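Local coordinates for protein alpha-2,3-sialyltransferase (PDB 2P2V) that probably transfers sialic acid from CMP-sialic acid to sugar acceptors in an alpha-2,3 linkage, as a membrane-associated glycosyltransferase, at residues 146-151 / 207-212; 74-79 / 259-264. All coordinates share one frame; numbering follows the deposited sequence.

Contact 1 of 2, residues 146-151 / 207-212. With CSF (cytidine-5'-monophosphate-3-fluoro-N-acetyl-neuraminic acid), chain O; EDO (1,2-ethanediol), chain D; EDO (1,2-ethanediol), chain K.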
loop_
_atom_site.group_PDB
_atom_site.type_symbol
_atom_site.label_atom_id
_atom_site.label_comp_id
_atom_site.label_asym_id
_atom_site.label_seq_id
_atom_site.Cartn_x
_atom_site.Cartn_y
_atom_site.Cartn_z
ATOM N N LYS A 146 -7.057 0.860 -29.696
ATOM C CA LYS A 146 -6.230 -0.127 -30.365
ATOM C C LYS A 146 -5.498 -0.980 -29.339
ATOM O O LYS A 146 -4.862 -0.432 -28.438
ATOM C CB LYS A 146 -5.204 0.574 -31.270
ATOM C CG LYS A 146 -5.825 1.207 -32.545
ATOM C CD LYS A 146 -4.763 1.398 -33.641
ATOM C CE LYS A 146 -3.769 2.467 -33.291
ATOM N NZ LYS A 146 -2.661 2.599 -34.338
ATOM N N ARG A 147 -5.564 -2.297 -29.475
ATOM C CA ARG A 147 -4.919 -3.206 -28.521
ATOM C C ARG A 147 -4.112 -4.257 -29.234
ATOM O O ARG A 147 -4.558 -4.805 -30.237
ATOM C CB ARG A 147 -5.974 -3.897 -27.632
ATOM C CG ARG A 147 -5.385 -4.882 -26.609
ATOM C CD ARG A 147 -6.538 -5.420 -25.716
ATOM N NE ARG A 147 -7.364 -4.354 -25.168
ATOM C CZ ARG A 147 -8.506 -4.586 -24.522
ATOM N NH1 ARG A 147 -8.904 -5.840 -24.350
ATOM N NH2 ARG A 147 -9.247 -3.597 -24.047
ATOM N N ILE A 148 -2.947 -4.608 -28.682
ATOM C CA ILE A 148 -2.153 -5.653 -29.286
ATOM C C ILE A 148 -2.775 -7.016 -28.993
ATOM O O ILE A 148 -3.454 -7.207 -27.953
ATOM C CB ILE A 148 -0.701 -5.612 -28.793
ATOM C CG1 ILE A 148 -0.622 -5.894 -27.274
ATOM C CG2 ILE A 148 -0.010 -4.229 -29.228
ATOM C CD1 ILE A 148 0.869 -5.958 -26.764
ATOM N N THR A 149 -2.565 -7.970 -29.901
ATOM C CA THR A 149 -3.021 -9.357 -29.680
ATOM C C THR A 149 -2.021 -10.095 -28.819
ATOM O O THR A 149 -0.911 -9.577 -28.587
ATOM C CB THR A 149 -3.198 -10.124 -31.035
ATOM O OG1 THR A 149 -1.947 -10.129 -31.737
ATOM C CG2 THR A 149 -4.235 -9.421 -31.869
ATOM N N SER A 150 -2.383 -11.297 -28.353
ATOM C CA SER A 150 -1.501 -12.052 -27.438
ATOM C C SER A 150 -0.199 -12.398 -28.083
ATOM O O SER A 150 0.797 -12.458 -27.395
ATOM C CB SER A 150 -2.146 -13.343 -26.936
ATOM O OG SER A 150 -3.308 -12.968 -26.197
ATOM N N GLY A 151 -0.187 -12.635 -29.397
ATOM C CA GLY A 151 1.113 -12.901 -30.062
ATOM C C GLY A 151 2.130 -11.805 -29.867
ATOM O O GLY A 151 3.276 -12.079 -29.489
ATOM N N LYS A 207 -4.424 -6.355 -37.893
ATOM C CA LYS A 207 -3.169 -6.701 -38.528
ATOM C C LYS A 207 -2.208 -5.522 -38.592
ATOM O O LYS A 207 -1.032 -5.673 -38.321
ATOM C CB LYS A 207 -3.459 -7.224 -39.955
ATOM C CG LYS A 207 -2.184 -7.505 -40.737
ATOM C CD LYS A 207 -2.504 -7.899 -42.179
ATOM C CE LYS A 207 -1.259 -8.363 -42.896
ATOM N NZ LYS A 207 -1.627 -8.827 -44.285
ATOM N N GLU A 208 -2.687 -4.346 -38.986
ATOM C CA GLU A 208 -1.801 -3.189 -39.145
ATOM C C GLU A 208 -1.152 -2.796 -37.826
ATOM O O GLU A 208 0.079 -2.547 -37.744
ATOM C CB GLU A 208 -2.562 -1.987 -39.718
ATOM C CG GLU A 208 -3.038 -2.169 -41.151
ATOM C CD GLU A 208 -3.929 -3.408 -41.300
ATOM O OE1 GLU A 208 -4.946 -3.531 -40.560
ATOM O OE2 GLU A 208 -3.574 -4.263 -42.154
ATOM N N TYR A 209 -1.973 -2.764 -36.779
ATOM C CA TYR A 209 -1.452 -2.397 -35.466
ATOM C C TYR A 209 -0.509 -3.444 -34.930
ATOM O O TYR A 209 0.539 -3.090 -34.433
ATOM C CB TYR A 209 -2.577 -2.086 -34.478
ATOM C CG TYR A 209 -2.086 -1.501 -33.163
ATOM C CD1 TYR A 209 -1.250 -0.386 -33.137
ATOM C CD2 TYR A 209 -2.460 -2.079 -31.943
ATOM C CE1 TYR A 209 -0.777 0.135 -31.914
ATOM C CE2 TYR A 209 -1.994 -1.565 -30.718
ATOM C CZ TYR A 209 -1.173 -0.455 -30.709
ATOM O OH TYR A 209 -0.732 0.017 -29.493
ATOM N N ASP A 210 -0.861 -4.735 -35.006
ATOM C CA ASP A 210 0.095 -5.777 -34.564
ATOM C C ASP A 210 1.411 -5.619 -35.250
ATOM O O ASP A 210 2.461 -5.633 -34.598
ATOM C CB ASP A 210 -0.414 -7.187 -34.820
ATOM C CG ASP A 210 -1.342 -7.679 -33.734
ATOM O OD1 ASP A 210 -1.535 -6.968 -32.703
ATOM O OD2 ASP A 210 -1.881 -8.806 -33.909
ATOM N N ILE A 211 1.379 -5.484 -36.578
ATOM C CA ILE A 211 2.619 -5.274 -37.319
ATOM C C ILE A 211 3.395 -4.027 -36.888
ATOM O O ILE A 211 4.568 -4.122 -36.642
ATOM C CB ILE A 211 2.446 -5.377 -38.896
ATOM C CG1 ILE A 211 1.932 -6.769 -39.244
ATOM C CG2 ILE A 211 3.816 -5.070 -39.624
ATOM C CD1 ILE A 211 1.360 -6.852 -40.650
ATOM N N GLU A 212 2.736 -2.871 -36.774
ATOM C CA GLU A 212 3.430 -1.663 -36.308
ATOM C C GLU A 212 4.086 -1.850 -34.918
ATOM O O GLU A 212 5.240 -1.437 -34.672
ATOM C CB GLU A 212 2.424 -0.526 -36.244
ATOM C CG GLU A 212 3.031 0.806 -35.800
ATOM C CD GLU A 212 1.922 1.812 -35.545
ATOM O OE1 GLU A 212 1.409 2.376 -36.535
ATOM O OE2 GLU A 212 1.544 2.001 -34.358
HETATM C C5A CSF O . -9.973 -13.313 -28.697
HETATM C C4A CSF O . -9.151 -12.844 -29.892
HETATM C C2A CSF O . -6.986 -13.480 -28.675
HETATM O O6A CSF O . -7.853 -14.009 -27.648
HETATM C C6A CSF O . -9.194 -14.443 -27.999
HETATM C C3A CSF O . -7.738 -12.413 -29.470
HETATM O O4A CSF O . -9.781 -11.708 -30.468
HETATM N N5A CSF O . -11.243 -13.839 -29.243
HETATM C C7A CSF O . -9.868 -14.893 -26.709
HETATM C C8A CSF O . -9.053 -15.985 -26.025
HETATM C C9A CSF O . -9.658 -16.387 -24.664
HETATM O O9A CSF O . -8.951 -17.501 -24.072
HETATM O O8A CSF O . -8.928 -17.116 -26.944
HETATM O O7A CSF O . -10.064 -13.743 -25.866
HETATM C C1A CSF O . -5.816 -12.751 -28.031
HETATM O OBA CSF O . -5.120 -12.020 -28.792
HETATM O OAA CSF O . -5.601 -12.915 -26.799
HETATM O O1A CSF O . -6.369 -14.450 -29.553
HETATM O O2A CSF O . -7.723 -15.924 -31.007
HETATM N N1 CSF O . -3.879 -15.691 -34.193
HETATM C C2 CSF O . -3.778 -15.087 -35.483
HETATM N N3 CSF O . -4.631 -15.446 -36.487
HETATM C C4 CSF O . -5.564 -16.399 -36.265
HETATM C C5 CSF O . -5.677 -17.007 -35.008
HETATM C C6 CSF O . -4.815 -16.638 -33.979
HETATM C "C3'" CSF O . -3.672 -14.207 -31.157
HETATM C "C2'" CSF O . -3.143 -13.909 -32.547
HETATM C "C1'" CSF O . -2.933 -15.310 -33.121
HETATM O "O4'" CSF O . -2.964 -16.270 -32.042
HETATM C "C4'" CSF O . -3.157 -15.595 -30.799
HETATM P PA CSF O . -6.745 -16.004 -29.860
HETATM O "O5'" CSF O . -5.365 -16.595 -30.486
HETATM C "C5'" CSF O . -4.091 -16.382 -29.881
HETATM O "O3'" CSF O . -3.153 -13.276 -30.212
HETATM O "O2'" CSF O . -1.878 -13.198 -32.459
HETATM N N4 CSF O . -6.422 -16.780 -37.260
HETATM O O2 CSF O . -2.913 -14.186 -35.672
HETATM O O3A CSF O . -7.009 -16.822 -28.629
HETATM C C10 CSF O . -12.349 -13.687 -28.494
HETATM O O10 CSF O . -12.350 -13.154 -27.374
HETATM C C11 CSF O . -13.618 -14.238 -29.103
HETATM F F3A CSF O . -7.807 -11.293 -28.673
HETATM C C1 EDO D . -3.704 -10.133 -24.347
HETATM O O1 EDO D . -4.980 -9.709 -23.818
HETATM C C2 EDO D . -3.319 -9.176 -25.460
HETATM O O2 EDO D . -4.488 -8.466 -25.901
HETATM C C1 EDO K . -8.090 -9.844 -25.828
HETATM O O1 EDO K . -7.482 -8.672 -25.284
HETATM C C2 EDO K . -9.598 -9.667 -25.837
HETATM O O2 EDO K . -9.909 -8.981 -27.057
HETATM O O HOH W 1 -2.279 -0.641 -27.544
HETATM O O HOH W 2 -0.231 3.813 -33.746
HETATM O O HOH W 3 -3.772 -5.449 -32.822
#
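Tyr209, near the start of helix 207-221, lies under the side chain of Lys146. Its CG is anti to the backbone N (chi1 -171°), on the side of the loop that precedes helix 150-161. Lys146 CB sits over one face, 4.0 Å from the centroid of the Tyr209 ring, in a CH-pi contact. The lysine chain then runs obliquely across the ring and brings Lys146 NZ 3.5 Å from Tyr209 CD1. At the ring edge, in plane, lies the carbonyl carbon of Arg147. Ile148 CG2 packs 3.6 Å from Tyr209 CE2. One water accepts from Tyr209 OH and donates to Lys146 O.

Asp210 comes next and grips Thr149 with both carboxylate oxygens. Thr149 N donates to the syn side of Asp210 OD1 at 3.1 Å, nearly straight at 165°. Thr149 OG1 donates to Asp210 OD2 at 2.5 Å, from above the carboxylate plane. This second bond takes the hydroxyl proton and leaves OG1 to accept from the ligand. A water also links Asp210 OD1 to Arg147 O.

Glu212 ends the segment. Glu212 OE2 and Lys146 NZ are 4.2 Å apart, too far for a salt bridge, and a water bridges them. OE2 also bonds to Tyr136.

Thr149 OG1 accepts from the ribose O2' of the bound CMP-sialic acid analogue at 3.2 Å. Ser150 N donates to its carboxylate OBA, and Gly151 N to its O3'. Asp210 is thus a second-shell residue that probably positions Thr149. The N-terminus of helix 150-161, with Thr149 at its N-cap, lines the sugar-nucleotide pocket of this sialyltransferase.

Contact 2 of 2, residues 74-79 / 259-264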
loop_
_atom_site.group_PDB
_atom_site.type_symbol
_atom_site.label_atom_id
_atom_site.label_comp_id
_atom_site.label_asym_id
_atom_site.label_seq_id
_atom_site.Cartn_x
_atom_site.Cartn_y
_atom_site.Cartn_z
ATOM N N LEU A 74 -9.313 -17.893 -14.458
ATOM C CA LEU A 74 -9.656 -18.936 -13.492
ATOM C C LEU A 74 -9.718 -20.317 -14.126
ATOM O O LEU A 74 -9.165 -21.267 -13.580
ATOM C CB LEU A 74 -11.034 -18.595 -12.832
ATOM C CG LEU A 74 -11.517 -19.577 -11.736
ATOM C CD1 LEU A 74 -10.931 -19.273 -10.403
ATOM C CD2 LEU A 74 -13.057 -19.364 -11.639
ATOM N N GLN A 75 -10.462 -20.446 -15.238
ATOM C CA GLN A 75 -10.566 -21.736 -15.923
ATOM C C GLN A 75 -9.209 -22.152 -16.556
ATOM O O GLN A 75 -8.798 -23.315 -16.470
ATOM C CB GLN A 75 -11.659 -21.675 -16.985
ATOM C CG GLN A 75 -13.053 -21.443 -16.359
ATOM C CD GLN A 75 -13.434 -19.972 -16.149
ATOM O OE1 GLN A 75 -12.594 -19.066 -16.192
ATOM N NE2 GLN A 75 -14.747 -19.731 -15.908
ATOM N N GLN A 76 -8.489 -21.189 -17.123
ATOM C CA GLN A 76 -7.248 -21.581 -17.821
ATOM C C GLN A 76 -6.186 -22.029 -16.823
ATOM O O GLN A 76 -5.346 -22.923 -17.123
ATOM C CB GLN A 76 -6.690 -20.399 -18.607
ATOM C CG GLN A 76 -7.469 -19.904 -19.795
ATOM C CD GLN A 76 -7.493 -20.844 -20.964
ATOM O OE1 GLN A 76 -7.404 -22.070 -20.827
ATOM N NE2 GLN A 76 -7.577 -20.259 -22.151
ATOM N N TYR A 77 -6.137 -21.365 -15.672
ATOM C CA TYR A 77 -5.173 -21.770 -14.605
ATOM C C TYR A 77 -5.401 -23.230 -14.201
ATOM O O TYR A 77 -4.502 -24.018 -14.126
ATOM C CB TYR A 77 -5.340 -20.845 -13.397
ATOM C CG TYR A 77 -4.363 -21.105 -12.269
ATOM C CD1 TYR A 77 -3.058 -20.588 -12.323
ATOM C CD2 TYR A 77 -4.715 -21.882 -11.176
ATOM C CE1 TYR A 77 -2.151 -20.841 -11.281
ATOM C CE2 TYR A 77 -3.803 -22.131 -10.108
ATOM C CZ TYR A 77 -2.555 -21.573 -10.175
ATOM O OH TYR A 77 -1.732 -21.842 -9.111
ATOM N N HIS A 78 -6.671 -23.573 -13.945
ATOM C CA HIS A 78 -7.046 -24.934 -13.618
ATOM C C HIS A 78 -6.710 -25.887 -14.799
ATOM O O HIS A 78 -6.164 -26.980 -14.596
ATOM C CB HIS A 78 -8.590 -24.879 -13.366
ATOM C CG HIS A 78 -9.224 -26.235 -13.297
ATOM N ND1 HIS A 78 -8.787 -27.219 -12.444
ATOM C CD2 HIS A 78 -10.285 -26.752 -13.967
ATOM C CE1 HIS A 78 -9.508 -28.309 -12.632
ATOM N NE2 HIS A 78 -10.429 -28.044 -13.550
ATOM N N THR A 79 -6.962 -25.460 -16.022
ATOM C CA THR A 79 -6.688 -26.309 -17.207
ATOM C C THR A 79 -5.191 -26.569 -17.272
ATOM O O THR A 79 -4.763 -27.703 -17.446
ATOM C CB THR A 79 -7.173 -25.666 -18.516
ATOM O OG1 THR A 79 -8.603 -25.463 -18.470
ATOM C CG2 THR A 79 -6.896 -26.592 -19.704
ATOM N N ASN A 259 -8.766 -31.380 -24.526
ATOM C CA ASN A 259 -8.908 -30.686 -25.788
ATOM C C ASN A 259 -9.901 -29.564 -25.747
ATOM O O ASN A 259 -10.248 -29.010 -26.789
ATOM C CB ASN A 259 -9.325 -31.659 -26.894
ATOM C CG ASN A 259 -10.705 -32.301 -26.652
ATOM O OD1 ASN A 259 -11.319 -32.179 -25.577
ATOM N ND2 ASN A 259 -11.185 -33.017 -27.669
ATOM N N ASP A 260 -10.409 -29.244 -24.559
ATOM C CA ASP A 260 -11.334 -28.098 -24.400
ATOM C C ASP A 260 -10.941 -27.495 -23.048
ATOM O O ASP A 260 -10.308 -28.181 -22.242
ATOM C CB ASP A 260 -12.778 -28.595 -24.386
ATOM C CG ASP A 260 -13.796 -27.498 -24.633
ATOM O OD1 ASP A 260 -13.405 -26.324 -24.780
ATOM O OD2 ASP A 260 -15.029 -27.817 -24.651
ATOM N N ILE A 261 -11.252 -26.216 -22.860
ATOM C CA ILE A 261 -10.992 -25.510 -21.598
ATOM C C ILE A 261 -11.820 -26.194 -20.514
ATOM O O ILE A 261 -12.995 -26.526 -20.749
ATOM C CB ILE A 261 -11.311 -23.977 -21.705
ATOM C CG1 ILE A 261 -10.865 -23.211 -20.460
ATOM C CG2 ILE A 261 -12.853 -23.699 -22.035
ATOM C CD1 ILE A 261 -10.941 -21.665 -20.671
ATOM N N LEU A 262 -11.196 -26.461 -19.367
ATOM C CA LEU A 262 -11.922 -27.095 -18.249
ATOM C C LEU A 262 -12.879 -26.167 -17.541
ATOM O O LEU A 262 -12.649 -24.972 -17.376
ATOM C CB LEU A 262 -10.936 -27.681 -17.246
ATOM C CG LEU A 262 -9.942 -28.710 -17.807
ATOM C CD1 LEU A 262 -9.210 -29.394 -16.683
ATOM C CD2 LEU A 262 -10.606 -29.750 -18.758
ATOM N N LEU A 263 -13.984 -26.737 -17.069
ATOM C CA LEU A 263 -14.967 -25.968 -16.327
ATOM C C LEU A 263 -14.617 -26.115 -14.858
ATOM O O LEU A 263 -14.003 -27.095 -14.466
ATOM C CB LEU A 263 -16.362 -26.592 -16.559
ATOM C CG LEU A 263 -17.319 -25.995 -17.613
ATOM C CD1 LEU A 263 -16.712 -25.322 -18.821
ATOM C CD2 LEU A 263 -18.433 -27.037 -17.983
ATOM N N THR A 264 -15.083 -25.202 -14.017
ATOM C CA THR A 264 -14.777 -25.310 -12.596
ATOM C C THR A 264 -16.051 -25.713 -11.852
ATOM O O THR A 264 -17.126 -25.358 -12.273
ATOM C CB THR A 264 -14.239 -23.974 -12.068
ATOM O OG1 THR A 264 -15.178 -22.947 -12.376
ATOM C CG2 THR A 264 -12.926 -23.617 -12.817
HETATM O O HOH W 4 -12.779 -29.354 -14.237
#
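Thr79 OG1 is held between the two segments. Thr79 OG1 accepts from Leu262 N at 2.9 Å, with an N-H...O angle of 159°. Thr79 OG1 also donates to Gln75 O, one turn back in helix 73-85, at 2.9 Å. OG1 is anti to its carbonyl carbon (chi1 -61°), beside the backbone N, and from there it reaches that oxygen from above the carbonyl plane. Gln75 O takes the helical N-H of Thr79 as well, so two donors grip it.

Leu262 packs round this bond. Leu262 CB lies 3.5 Å from His78 CD2, and Leu262 CD1 reaches NE2 of the same ring; the two side chains cross at about a right angle. A water in the plane of the imidazole joins NE2 to Leu263 O. On the other ring nitrogen, ND1 is bonded to Tyr139 of the second subunit, whose Tyr143 also meets the ring. The contact therefore borders a subunit interface.

The segment 259-264 has no regular structure. It is part of the long loop between strand 224-227, at one edge of the parallel sheet, and the C-terminal helix 268-283. Here it is laid against the side of helix 73-85.

Ile261 brings its CD1 onto the amide end of Gln76, crossing it at about a right angle; CG1 is anti to the backbone N (chi1 -172°). Ile261 CD1 touches Gln76 CD at 3.6 Å and Gln75 CB at 3.8 Å. Gln76 OE1 is bonded to Tyr52, and the nearest side-chain atom of Gln76 is about 4 Å from the bound CMP-sialic acid analogue. Ile261 thus backs a pocket residue. Further along, Thr264 CG2 sits 4.2 Å from Gln75 CG, and Thr264 also packs on Val270 of the C-terminal helix.

Overall arrangement
Contacts 1 and 2 lie on opposite sides of the chain's centre, with centres about 26 Å apart and nearest atoms about 9 Å apart. They share no helix. Contact 1 joins the loop leading into helix 150-161 to the first turns of helix 207-221, and is partly buried. Contact 2 sets a loop against helix 73-85, is more buried, and borders the second subunit. Contact 1 depends on a carboxylate and bridging waters, and touches the ligand directly. Contact 2 is mostly van der Waals packing, much of it by polar residues, round one threonine hydroxyl, and reaches the ligand pocket through Gln76. Along the sequence, contact 1 is nested within the loop that contact 2 closes.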